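Local coordinates for protein Nrps/pks (Streptomyces albus, PDB 4OPF) that serves as a ketosynthase domain of the AT-less oxazolomycin assembly line, where it probably receives the growing acyl chain and may pass it on without extending it, at residues His212-Ala218 and Ala297-Asp303; Val227-Leu231 and Ile340-Ile344; Leu324-Asn330 and Pro357-Gly361. One frame throughout, in Å; residues are numbered along the deposited sequence.

In the fold
In chain order, the loop 212-218 and strand segment 227-231 come first and meet later partners. Contact 1 closes a 78-residue excursion when 297-303, leading into helix 300-314, returns to 212-218. Contact 2 crosses it: it starts inside that loop at strand 226-234 and closes beyond it at helix 338-352, and the centre of contact 2 lies about 4 Å from the centre of the chain. Contact 3 joins strand 322-325 and helix 328-331 to loop 357-361; it follows contact 1 in series and crosses contact 2. Contacts 1 and 3 also touch directly, with probable hydrogen bonds from Val-213 N to Ser-360 OG (3.0 Å) and from Gly-361 N to Val-213 O (3.2 Å).

Contact 1: His212-Ala218 and Ala297-Asp303; sequences HVFDRRA and AGSQIPD
Asp-303, Phe-214 and Gly-298 have the most surface covered here, and the geometry can be built outward from the carboxylate. Residues 212-218 form an irregular loop; Val-213 is extended (-130/159), Phe-214 takes left-handed helical angles (48/43), and a type I turn runs from Asp-215 to Ala-218. On the other side, 297-299 lead into a helix that starts at Gln-300, with Ser-299 at the N-cap position. The CA register pairs Val-213 with Gly-298 at 4.4 Å and Phe-214 with Asp-303 at 5.9 Å. With chi1 m, Asp-303 directs its carboxylate back at the helix start: Gly-298 N donates to Asp-303 OD1 at 3.0 Å and Ser-299 N weakly to Asp-303 OD2 at 3.1 Å. Across the contact Phe-214 N donates to Asp-303 OD2 (3.3 Å, 156°), and water 1 accepts from Asp-215 N at 3.1 Å while donating to Asp-303 OD2 at 2.4 Å; these bonds join the loop to the turn. By sequence, 297-299 probably end the HGTGT region of related ketosynthases, here the degenerate NAAGS, with asparagine in place of the usual catalytic histidine. Gly-298 sits at 85/39, where a CB would jam against the preceding carbonyl; Ala-218 CB lies 3.3 Å from Gly-298 O. The Phe-214 ring (chi1 m) brings CD1 to 3.6 Å from Asp-303 CB and touches Thr-294, Glu-306 and Leu-307. Val-213 CG2 adds a 3.4 Å approach to Asp-303 OD2. An Asx turn, Arg-217 N to Asp-215 OD1 at 2.9 Å, lies within the type I turn region.

Contact 2: Val227-Leu231 and Ile340-Ile344; sequences VGVLL and IAGVI
In the layered thiolase fold of ketosynthases, helices pack against sheets in the interior, here extended strand 227-231 against helix 340-344 (Ile-344 N to Ile-340 O 3.0 Å). The short axes approach to 8.2 Å and cross at 55°, with the closest CA pair Gly-228 and Ile-340 at 5.8 Å. Gly-228 (-148/142) provides the hollow. An ideal CB on it would point at the helix and clash with both Ile-344 CD1 and Ile-340 CG1, so its absence lets two isoleucine bumps settle on the backbone: Ile-340 (chi1 t, chi2 p) puts CG1 3.8 Å from Gly-228 O. Two residues on, Leu-230 (chi1 m, chi2 t) is the strand's own bump, rising between the side chains of Ile-340, Val-343 and Ile-344. Its CD1 is 4.0 Å from Ile-340 CD1 and 3.9 Å from Val-343 CG1; its CD2 is 4.0 Å from Ile-344 CG1. Helix 162-175 adds Ala-163 against Ile-340 and Leu-164 against Val-343. With chi1 m and chi2 t, Ile-344 extends toward the strand until its CD1 stands 3.7 Å from Gly-228 CA.

Contact 3: Leu324-Asn330 and Pro357-Gly361; sequences LGSVKPN and PFLSG
Extended strand residues Leu-324 and Gly-325 run through Ser-326 (-162/142) into the turn that opens helix 328-331, where Asn-330 N bonds to Val-327 O at 2.9 Å. The facing loop 357-361 is irregular, going from Phe-358 (-96/132) to Leu-359 (-84/-44). CA atoms pair Gly-325 with Phe-358 at 5.5 Å and Pro-329 with Leu-359 at 6.1 Å. Waters, not direct hydrogen bonds, bridge the two. Water 2 accepts from Ser-326 N (3.2 Å) and donates to Pro-357 O (3.3 Å), while water 3 accepts from Leu-359 N (2.9 Å) and lies 2.8 Å from Asn-330 OD1. The Phe-358 ring (chi1 t) places CD1 3.8 Å from Ser-326 N, and Pro-329 CB packs on Leu-359 CB at 3.7 Å. Ser-326 OG caps the turn, accepting from Lys-328 N at 3.1 Å. This segment carries the lysine of the KxNxGH signature of ketosynthases, which in relatives borders the active site. Lys-328 NZ bonds to the carbonyls of Asn-295 and Ala-296, and Asn-330 ND2 to Arg-35 O. Phe-358 stacks on Phe-377. Backbone bonds link Gly-325 to Ile-292 of strand 291-293 and Leu-324 to Arg-376 of strand 375-376 in the mixed sheet; Val-327 touches Tyr-27 and Asn-330 Leu-31 of helix 24-33.

Contact 1: His212-Ala218 and Ala297-Asp303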
ATOM      1  N   HIS A 212     -15.582  -8.160 -27.137  1.00 67.18           N
ATOM      2  CA  HIS A 212     -16.196  -6.898 -27.562  1.00 77.43           C
ATOM      3  C   HIS A 212     -16.530  -5.927 -26.412  1.00 74.87           C
ATOM      4  O   HIS A 212     -17.131  -6.327 -25.420  1.00 70.14           O
ATOM      5  CB  HIS A 212     -17.522  -7.123 -28.312  1.00 84.13           C
ATOM      6  CG  HIS A 212     -17.574  -8.361 -29.144  1.00 89.37           C
ATOM      7  ND1 HIS A 212     -17.450  -8.337 -30.517  1.00 90.71           N
ATOM      8  CD2 HIS A 212     -17.806  -9.654 -28.806  1.00 94.46           C
ATOM      9  CE1 HIS A 212     -17.581  -9.563 -30.989  1.00102.58           C
ATOM     10  NE2 HIS A 212     -17.795 -10.382 -29.972  1.00103.71           N
ATOM     11  N   VAL A 213     -16.220  -4.642 -26.600  1.00 69.20           N
ATOM     12  CA  VAL A 213     -16.518  -3.609 -25.616  1.00 65.79           C
ATOM     13  C   VAL A 213     -17.223  -2.408 -26.255  1.00 68.87           C
ATOM     14  O   VAL A 213     -17.204  -2.257 -27.481  1.00 69.07           O
ATOM     15  CB  VAL A 213     -15.258  -3.245 -24.766  1.00 57.01           C
ATOM     16  CG1 VAL A 213     -14.129  -2.652 -25.602  1.00 56.64           C
ATOM     17  CG2 VAL A 213     -15.633  -2.326 -23.625  1.00 56.16           C
ATOM     18  N   PHE A 214     -17.913  -1.617 -25.408  1.00 67.63           N
ATOM     19  CA  PHE A 214     -18.734  -0.422 -25.813  1.00 68.14           C
ATOM     20  C   PHE A 214     -19.681  -0.718 -26.994  1.00 67.03           C
ATOM     21  O   PHE A 214     -19.876   0.116 -27.877  1.00 68.03           O
ATOM     22  CB  PHE A 214     -17.855   0.830 -26.070  1.00 60.14           C
ATOM     23  CG  PHE A 214     -17.067   1.241 -24.877  1.00 50.55           C
ATOM     24  CD1 PHE A 214     -17.708   1.549 -23.681  1.00 51.36           C
ATOM     25  CD2 PHE A 214     -15.682   1.272 -24.910  1.00 51.55           C
ATOM     26  CE1 PHE A 214     -16.984   1.890 -22.538  1.00 48.70           C
ATOM     27  CE2 PHE A 214     -14.956   1.614 -23.771  1.00 46.76           C
ATOM     28  CZ  PHE A 214     -15.616   1.940 -22.592  1.00 46.13           C
ATOM     29  N   ASP A 215     -20.315  -1.886 -26.889  1.00 67.65           N
ATOM     30  CA  ASP A 215     -20.792  -2.675 -28.014  1.00 73.10           C
ATOM     31  C   ASP A 215     -21.771  -3.748 -27.496  1.00 80.84           C
ATOM     32  O   ASP A 215     -21.530  -4.350 -26.439  1.00 76.11           O
ATOM     33  CB  ASP A 215     -19.580  -3.396 -28.618  1.00 72.13           C
ATOM     34  CG  ASP A 215     -19.917  -4.176 -29.877  1.00 73.97           C
ATOM     35  OD1 ASP A 215     -20.649  -5.193 -29.836  1.00 70.92           O
ATOM     36  OD2 ASP A 215     -19.409  -3.780 -30.933  1.00 73.71           O
ATOM     37  N   ARG A 216     -22.833  -4.040 -28.251  1.00 86.05           N
ATOM     38  CA  ARG A 216     -23.845  -5.058 -27.842  1.00 88.13           C
ATOM     39  C   ARG A 216     -23.405  -6.543 -27.695  1.00 85.97           C
ATOM     40  O   ARG A 216     -24.087  -7.315 -27.017  1.00 81.01           O
ATOM     41  CB  ARG A 216     -25.039  -5.029 -28.794  1.00 90.87           C
ATOM     42  CG  ARG A 216     -25.961  -3.863 -28.576  1.00 90.96           C
ATOM     43  CD  ARG A 216     -27.260  -4.128 -29.309  1.00 99.73           C
ATOM     44  NE  ARG A 216     -27.187  -3.921 -30.774  1.00103.57           N
ATOM     45  CZ  ARG A 216     -27.677  -4.733 -31.736  1.00112.72           C
ATOM     46  NH1 ARG A 216     -28.323  -5.870 -31.449  1.00111.87           N
ATOM     47  NH2 ARG A 216     -27.537  -4.394 -33.027  1.00112.27           N
ATOM     48  N   ARG A 217     -22.313  -6.959 -28.334  1.00 87.99           N
ATOM     49  CA  ARG A 217     -21.849  -8.349 -28.192  1.00 90.51           C
ATOM     50  C   ARG A 217     -20.972  -8.570 -26.949  1.00 87.45           C
ATOM     51  O   ARG A 217     -20.562  -9.707 -26.675  1.00 84.85           O
ATOM     52  CB  ARG A 217     -21.117  -8.793 -29.456  1.00 96.23           C
ATOM     53  CG  ARG A 217     -22.047  -8.927 -30.659  1.00104.46           C
ATOM     54  CD  ARG A 217     -21.266  -8.872 -31.968  1.00111.24           C
ATOM     55  NE  ARG A 217     -20.731  -7.532 -32.252  1.00110.36           N
ATOM     56  CZ  ARG A 217     -19.957  -7.228 -33.293  1.00107.61           C
ATOM     57  NH1 ARG A 217     -19.599  -8.165 -34.170  1.00107.61           N
ATOM     58  NH2 ARG A 217     -19.535  -5.982 -33.455  1.00101.29           N
ATOM     59  N   ALA A 218     -20.710  -7.494 -26.197  1.00 83.33           N
ATOM     60  CA  ALA A 218     -19.801  -7.528 -25.021  1.00 82.02           C
ATOM     61  C   ALA A 218     -20.127  -8.621 -23.966  1.00 83.00           C
ATOM     62  O   ALA A 218     -21.212  -8.629 -23.371  1.00 74.47           O
ATOM     63  CB  ALA A 218     -19.726  -6.137 -24.367  1.00 76.13           C
ATOM     64  N   ALA A 297     -15.031  -2.384 -19.260  1.00 31.15           N
ATOM     65  CA  ALA A 297     -15.411  -3.599 -18.548  1.00 33.91           C
ATOM     66  C   ALA A 297     -15.886  -4.679 -19.517  1.00 35.56           C
ATOM     67  O   ALA A 297     -15.690  -5.830 -19.256  1.00 37.11           O
ATOM     68  CB  ALA A 297     -16.519  -3.296 -17.539  1.00 34.26           C
ATOM     69  N   GLY A 298     -16.533  -4.304 -20.606  1.00 36.54           N
ATOM     70  CA  GLY A 298     -17.016  -5.263 -21.588  1.00 41.28           C
ATOM     71  C   GLY A 298     -18.381  -5.826 -21.222  1.00 43.91           C
ATOM     72  O   GLY A 298     -18.674  -7.010 -21.401  1.00 44.39           O
ATOM     73  N   SER A 299     -19.227  -4.957 -20.708  1.00 42.50           N
ATOM     74  CA  SER A 299     -20.562  -5.320 -20.378  1.00 44.82           C
ATOM     75  C   SER A 299     -21.379  -4.028 -20.450  1.00 44.21           C
ATOM     76  O   SER A 299     -20.896  -2.957 -20.083  1.00 42.59           O
ATOM     77  CB  SER A 299     -20.556  -5.944 -18.991  1.00 46.79           C
ATOM     78  OG  SER A 299     -21.791  -6.559 -18.769  1.00 55.98           O
ATOM     79  N   GLN A 300     -22.577  -4.118 -20.995  1.00 43.72           N
ATOM     80  CA  GLN A 300     -23.372  -2.964 -21.375  1.00 47.97           C
ATOM     81  C   GLN A 300     -23.582  -1.963 -20.246  1.00 42.02           C
ATOM     82  O   GLN A 300     -23.408  -0.755 -20.427  1.00 38.80           O
ATOM     83  CB  GLN A 300     -24.750  -3.447 -21.866  1.00 57.83           C
ATOM     84  CG  GLN A 300     -25.856  -2.394 -21.950  1.00 68.59           C
ATOM     85  CD  GLN A 300     -25.949  -1.696 -23.310  1.00 84.16           C
ATOM     86  OE1 GLN A 300     -25.630  -0.511 -23.421  1.00 95.15           O
ATOM     87  NE2 GLN A 300     -26.422  -2.420 -24.341  1.00 88.82           N
ATOM     88  N   ILE A 301     -24.007  -2.442 -19.096  1.00 41.52           N
ATOM     89  CA  ILE A 301     -24.335  -1.508 -18.001  1.00 43.04           C
ATOM     90  C   ILE A 301     -23.134  -0.758 -17.444  1.00 37.32           C
ATOM     91  O   ILE A 301     -23.178   0.465 -17.365  1.00 35.19           O
ATOM     92  CB  ILE A 301     -25.127  -2.217 -16.911  1.00 49.10           C
ATOM     93  CG1 ILE A 301     -26.571  -2.174 -17.354  1.00 54.22           C
ATOM     94  CG2 ILE A 301     -24.978  -1.590 -15.520  1.00 49.52           C
ATOM     95  CD1 ILE A 301     -27.318  -3.328 -16.794  1.00 59.78           C
ATOM     96  N   PRO A 302     -22.058  -1.467 -17.098  1.00 35.38           N
ATOM     97  CA  PRO A 302     -20.905  -0.707 -16.640  1.00 34.61           C
ATOM     98  C   PRO A 302     -20.273   0.119 -17.757  1.00 34.28           C
ATOM     99  O   PRO A 302     -19.781   1.195 -17.484  1.00 31.94           O
ATOM    100  CB  PRO A 302     -19.937  -1.761 -16.118  1.00 36.15           C
ATOM    101  CG  PRO A 302     -20.527  -3.066 -16.464  1.00 37.69           C
ATOM    102  CD  PRO A 302     -21.967  -2.892 -16.777  1.00 37.11           C
ATOM    103  N   ASP A 303     -20.313  -0.341 -19.009  1.00 33.09           N
ATOM    104  CA  ASP A 303     -19.719   0.425 -20.081  1.00 32.46           C
ATOM    105  C   ASP A 303     -20.489   1.729 -20.299  1.00 33.40           C
ATOM    106  O   ASP A 303     -19.911   2.801 -20.518  1.00 31.14           O
ATOM    107  CB  ASP A 303     -19.724  -0.386 -21.371  1.00 37.97           C
ATOM    108  CG  ASP A 303     -18.653  -1.521 -21.395  1.00 41.44           C
ATOM    109  OD1 ASP A 303     -17.753  -1.571 -20.520  1.00 40.26           O
ATOM    110  OD2 ASP A 303     -18.751  -2.373 -22.322  1.00 46.64           O
TER
HETATM  111  O   HOH W   1     -20.545  -2.719 -23.953  1.00 53.44           O

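Contact 2: Val227-Leu231 and Ile340-Ile344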
ATOM      1  N   VAL A 227       3.215  -8.349 -18.230  1.00 26.72           N
ATOM      2  CA  VAL A 227       4.089  -7.707 -17.252  1.00 25.17           C
ATOM      3  C   VAL A 227       4.583  -6.369 -17.787  1.00 25.83           C
ATOM      4  O   VAL A 227       4.891  -6.198 -18.977  1.00 25.33           O
ATOM      5  CB  VAL A 227       5.278  -8.638 -16.867  1.00 24.94           C
ATOM      6  CG1 VAL A 227       6.082  -9.021 -18.082  1.00 26.81           C
ATOM      7  CG2 VAL A 227       6.212  -8.035 -15.808  1.00 24.07           C
ATOM      8  N   GLY A 228       4.661  -5.417 -16.879  1.00 23.71           N
ATOM      9  CA  GLY A 228       5.185  -4.095 -17.186  1.00 22.66           C
ATOM     10  C   GLY A 228       5.873  -3.529 -15.977  1.00 20.68           C
ATOM     11  O   GLY A 228       5.434  -3.748 -14.834  1.00 20.53           O
ATOM     12  N   VAL A 229       6.972  -2.836 -16.210  1.00 20.65           N
ATOM     13  CA  VAL A 229       7.708  -2.171 -15.143  1.00 21.11           C
ATOM     14  C   VAL A 229       8.070  -0.761 -15.550  1.00 23.17           C
ATOM     15  O   VAL A 229       8.551  -0.546 -16.680  1.00 23.44           O
ATOM     16  CB  VAL A 229       9.002  -2.940 -14.809  1.00 21.49           C
ATOM     17  CG1 VAL A 229       9.697  -2.302 -13.649  1.00 21.60           C
ATOM     18  CG2 VAL A 229       8.688  -4.420 -14.523  1.00 22.05           C
ATOM     19  N   LEU A 230       7.812   0.194 -14.651  1.00 22.13           N
ATOM     20  CA  LEU A 230       8.226   1.624 -14.805  1.00 23.15           C
ATOM     21  C   LEU A 230       9.240   1.984 -13.744  1.00 24.62           C
ATOM     22  O   LEU A 230       9.122   1.521 -12.593  1.00 24.10           O
ATOM     23  CB  LEU A 230       7.048   2.550 -14.582  1.00 23.87           C
ATOM     24  CG  LEU A 230       5.819   2.213 -15.387  1.00 28.12           C
ATOM     25  CD1 LEU A 230       4.729   3.163 -14.991  1.00 31.24           C
ATOM     26  CD2 LEU A 230       6.110   2.289 -16.888  1.00 29.08           C
ATOM     27  N   LEU A 231      10.232   2.780 -14.118  1.00 23.78           N
ATOM     28  CA  LEU A 231      11.072   3.437 -13.141  1.00 24.35           C
ATOM     29  C   LEU A 231      10.661   4.914 -13.122  1.00 24.48           C
ATOM     30  O   LEU A 231      10.646   5.570 -14.171  1.00 24.76           O
ATOM     31  CB  LEU A 231      12.562   3.240 -13.449  1.00 26.11           C
ATOM     32  CG  LEU A 231      13.558   3.945 -12.489  1.00 27.91           C
ATOM     33  CD1 LEU A 231      13.578   3.363 -11.099  1.00 28.04           C
ATOM     34  CD2 LEU A 231      14.983   3.898 -13.002  1.00 29.00           C
ATOM     35  N   ILE A 340      -1.199  -1.644 -15.987  1.00 31.69           N
ATOM     36  CA  ILE A 340       0.157  -1.302 -16.368  1.00 28.30           C
ATOM     37  C   ILE A 340       0.230  -1.380 -17.896  1.00 24.72           C
ATOM     38  O   ILE A 340       0.962  -0.618 -18.478  1.00 24.22           O
ATOM     39  CB  ILE A 340       1.285  -2.149 -15.660  1.00 29.49           C
ATOM     40  CG1 ILE A 340       2.620  -1.433 -15.811  1.00 29.72           C
ATOM     41  CG2 ILE A 340       1.434  -3.499 -16.261  1.00 29.21           C
ATOM     42  CD1 ILE A 340       2.686  -0.248 -14.896  1.00 33.98           C
ATOM     43  N   ALA A 341      -0.511  -2.279 -18.527  1.00 23.34           N
ATOM     44  CA  ALA A 341      -0.619  -2.303 -19.983  1.00 24.88           C
ATOM     45  C   ALA A 341      -1.203  -1.016 -20.564  1.00 26.91           C
ATOM     46  O   ALA A 341      -0.702  -0.479 -21.554  1.00 25.92           O
ATOM     47  CB  ALA A 341      -1.443  -3.473 -20.424  1.00 27.10           C
ATOM     48  N   GLY A 342      -2.211  -0.488 -19.887  1.00 26.02           N
ATOM     49  CA  GLY A 342      -2.800   0.759 -20.224  1.00 25.72           C
ATOM     50  C   GLY A 342      -1.897   1.935 -20.033  1.00 25.63           C
ATOM     51  O   GLY A 342      -1.839   2.778 -20.900  1.00 23.94           O
ATOM     52  N   VAL A 343      -1.161   2.000 -18.918  1.00 23.85           N
ATOM     53  CA  VAL A 343      -0.264   3.092 -18.682  1.00 23.56           C
ATOM     54  C   VAL A 343       0.862   3.071 -19.698  1.00 23.81           C
ATOM     55  O   VAL A 343       1.203   4.102 -20.234  1.00 24.30           O
ATOM     56  CB  VAL A 343       0.271   3.051 -17.231  1.00 28.23           C
ATOM     57  CG1 VAL A 343       1.468   3.967 -17.029  1.00 27.69           C
ATOM     58  CG2 VAL A 343      -0.854   3.454 -16.263  1.00 29.58           C
ATOM     59  N   ILE A 344       1.414   1.905 -19.994  1.00 21.93           N
ATOM     60  CA  ILE A 344       2.536   1.809 -20.955  1.00 25.42           C
ATOM     61  C   ILE A 344       2.068   2.224 -22.379  1.00 24.87           C
ATOM     62  O   ILE A 344       2.761   2.990 -23.061  1.00 23.61           O
ATOM     63  CB  ILE A 344       3.170   0.399 -20.943  1.00 26.57           C
ATOM     64  CG1 ILE A 344       3.931   0.228 -19.600  1.00 28.28           C
ATOM     65  CG2 ILE A 344       4.106   0.176 -22.125  1.00 27.52           C
ATOM     66  CD1 ILE A 344       4.479  -1.153 -19.362  1.00 27.81           C
TER

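Contact 3: Leu324-Asn330 and Pro357-Gly361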
ATOM      1  N   LEU A 324     -11.362   8.002 -27.069  1.00 28.75           N
ATOM      2  CA  LEU A 324     -11.415   6.890 -26.124  1.00 29.28           C
ATOM      3  C   LEU A 324     -10.849   5.644 -26.754  1.00 28.63           C
ATOM      4  O   LEU A 324     -11.063   5.377 -27.944  1.00 30.71           O
ATOM      5  CB  LEU A 324     -12.852   6.564 -25.707  1.00 28.69           C
ATOM      6  CG  LEU A 324     -13.687   7.722 -25.161  1.00 30.87           C
ATOM      7  CD1 LEU A 324     -14.977   7.219 -24.561  1.00 31.95           C
ATOM      8  CD2 LEU A 324     -12.955   8.505 -24.109  1.00 31.29           C
ATOM      9  N   GLY A 325     -10.169   4.869 -25.939  1.00 26.62           N
ATOM     10  CA  GLY A 325      -9.633   3.602 -26.331  1.00 28.27           C
ATOM     11  C   GLY A 325      -9.530   2.538 -25.230  1.00 27.05           C
ATOM     12  O   GLY A 325      -9.977   2.715 -24.078  1.00 26.40           O
ATOM     13  N   SER A 326      -9.001   1.393 -25.644  1.00 27.66           N
ATOM     14  CA  SER A 326      -8.727   0.267 -24.770  1.00 26.97           C
ATOM     15  C   SER A 326      -7.758  -0.704 -25.399  1.00 26.70           C
ATOM     16  O   SER A 326      -7.963  -1.077 -26.559  1.00 27.70           O
ATOM     17  CB  SER A 326     -10.061  -0.485 -24.527  1.00 27.45           C
ATOM     18  OG  SER A 326      -9.814  -1.661 -23.757  1.00 27.46           O
ATOM     19  N   VAL A 327      -6.834  -1.286 -24.607  1.00 26.22           N
ATOM     20  CA  VAL A 327      -5.932  -2.322 -25.083  1.00 27.26           C
ATOM     21  C   VAL A 327      -6.569  -3.673 -25.100  1.00 27.49           C
ATOM     22  O   VAL A 327      -5.990  -4.624 -25.637  1.00 25.90           O
ATOM     23  CB  VAL A 327      -4.645  -2.522 -24.228  1.00 32.09           C
ATOM     24  CG1 VAL A 327      -3.785  -1.335 -24.348  1.00 40.06           C
ATOM     25  CG2 VAL A 327      -4.930  -2.708 -22.751  1.00 27.64           C
ATOM     26  N   LYS A 328      -7.692  -3.813 -24.423  1.00 27.13           N
ATOM     27  CA  LYS A 328      -8.219  -5.171 -24.217  1.00 28.73           C
ATOM     28  C   LYS A 328      -8.589  -5.928 -25.502  1.00 29.87           C
ATOM     29  O   LYS A 328      -8.368  -7.122 -25.591  1.00 31.03           O
ATOM     30  CB  LYS A 328      -9.405  -5.149 -23.280  1.00 29.67           C
ATOM     31  CG  LYS A 328      -9.011  -4.711 -21.887  1.00 32.35           C
ATOM     32  CD  LYS A 328     -10.169  -4.877 -20.933  1.00 34.77           C
ATOM     33  CE  LYS A 328      -9.861  -4.157 -19.636  1.00 36.85           C
ATOM     34  NZ  LYS A 328     -11.054  -4.332 -18.755  1.00 38.65           N
ATOM     35  N   PRO A 329      -9.148  -5.252 -26.514  1.00 30.70           N
ATOM     36  CA  PRO A 329      -9.367  -5.990 -27.765  1.00 32.53           C
ATOM     37  C   PRO A 329      -8.049  -6.419 -28.429  1.00 32.08           C
ATOM     38  O   PRO A 329      -8.055  -7.367 -29.186  1.00 33.07           O
ATOM     39  CB  PRO A 329     -10.099  -4.976 -28.643  1.00 33.18           C
ATOM     40  CG  PRO A 329     -10.719  -4.034 -27.667  1.00 31.53           C
ATOM     41  CD  PRO A 329      -9.669  -3.888 -26.597  1.00 30.52           C
ATOM     42  N   ASN A 330      -6.925  -5.762 -28.128  1.00 30.52           N
ATOM     43  CA  ASN A 330      -5.646  -6.132 -28.691  1.00 30.73           C
ATOM     44  C   ASN A 330      -4.971  -7.291 -27.937  1.00 32.95           C
ATOM     45  O   ASN A 330      -4.335  -8.122 -28.564  1.00 32.85           O
ATOM     46  CB  ASN A 330      -4.669  -4.968 -28.646  1.00 30.83           C
ATOM     47  CG  ASN A 330      -5.203  -3.695 -29.315  1.00 32.78           C
ATOM     48  OD1 ASN A 330      -6.005  -2.936 -28.736  1.00 34.16           O
ATOM     49  ND2 ASN A 330      -4.706  -3.419 -30.494  1.00 33.19           N
ATOM     50  N   PRO A 357      -5.303   2.931 -33.168  1.00 36.10           N
ATOM     51  CA  PRO A 357      -6.678   2.536 -33.462  1.00 37.73           C
ATOM     52  C   PRO A 357      -7.356   1.879 -32.271  1.00 36.19           C
ATOM     53  O   PRO A 357      -6.722   1.149 -31.506  1.00 35.15           O
ATOM     54  CB  PRO A 357      -6.542   1.483 -34.572  1.00 39.08           C
ATOM     55  CG  PRO A 357      -5.142   1.475 -34.987  1.00 39.23           C
ATOM     56  CD  PRO A 357      -4.330   2.372 -34.106  1.00 37.28           C
ATOM     57  N   PHE A 358      -8.641   2.107 -32.155  1.00 34.89           N
ATOM     58  CA  PHE A 358      -9.496   1.320 -31.312  1.00 35.13           C
ATOM     59  C   PHE A 358     -10.171   0.223 -32.130  1.00 36.39           C
ATOM     60  O   PHE A 358     -10.738   0.488 -33.200  1.00 34.61           O
ATOM     61  CB  PHE A 358     -10.536   2.212 -30.685  1.00 35.90           C
ATOM     62  CG  PHE A 358     -11.540   1.480 -29.866  1.00 36.91           C
ATOM     63  CD1 PHE A 358     -11.167   0.826 -28.716  1.00 36.01           C
ATOM     64  CD2 PHE A 358     -12.865   1.430 -30.258  1.00 38.38           C
ATOM     65  CE1 PHE A 358     -12.098   0.144 -27.949  1.00 35.88           C
ATOM     66  CE2 PHE A 358     -13.809   0.772 -29.483  1.00 39.67           C
ATOM     67  CZ  PHE A 358     -13.424   0.117 -28.326  1.00 37.78           C
ATOM     68  N   LEU A 359     -10.128  -1.007 -31.624  1.00 35.77           N
ATOM     69  CA  LEU A 359     -10.634  -2.160 -32.367  1.00 42.70           C
ATOM     70  C   LEU A 359     -12.154  -2.425 -32.265  1.00 47.39           C
ATOM     71  O   LEU A 359     -12.799  -2.670 -33.267  1.00 65.41           O
ATOM     72  CB  LEU A 359      -9.820  -3.414 -32.020  1.00 41.32           C
ATOM     73  CG  LEU A 359      -8.532  -3.620 -32.823  1.00 43.34           C
ATOM     74  CD1 LEU A 359      -7.616  -2.410 -32.727  1.00 41.70           C
ATOM     75  CD2 LEU A 359      -7.781  -4.850 -32.320  1.00 41.25           C
ATOM     76  N   SER A 360     -12.753  -2.349 -31.096  1.00 55.95           N
ATOM     77  CA  SER A 360     -14.180  -2.722 -30.932  0.60 60.07           C
ATOM     78  C   SER A 360     -15.175  -1.565 -31.212  1.00 65.46           C
ATOM     79  O   SER A 360     -15.002  -0.836 -32.203  1.00 71.04           O
ATOM     80  CB  SER A 360     -14.402  -3.337 -29.544  0.60 56.43           C
ATOM     81  OG  SER A 360     -15.678  -3.933 -29.457  0.60 53.65           O
ATOM     82  N   GLY A 361     -16.229  -1.409 -30.372  1.00 67.93           N
ATOM     83  CA  GLY A 361     -17.221  -0.300 -30.467  1.00 73.98           C
ATOM     84  C   GLY A 361     -18.152  -0.270 -31.691  1.00 85.59           C
ATOM     85  O   GLY A 361     -18.822   0.745 -31.973  1.00 77.26           O
TER
HETATM   86  O   HOH W   2      -7.540   1.913 -28.406  1.00 28.57           O
HETATM   87  O   HOH W   3      -8.353  -1.611 -29.419  1.00 29.58           O
HETATM   88  O   HOH W   4      -4.682  -0.503 -31.192  1.00 29.77           O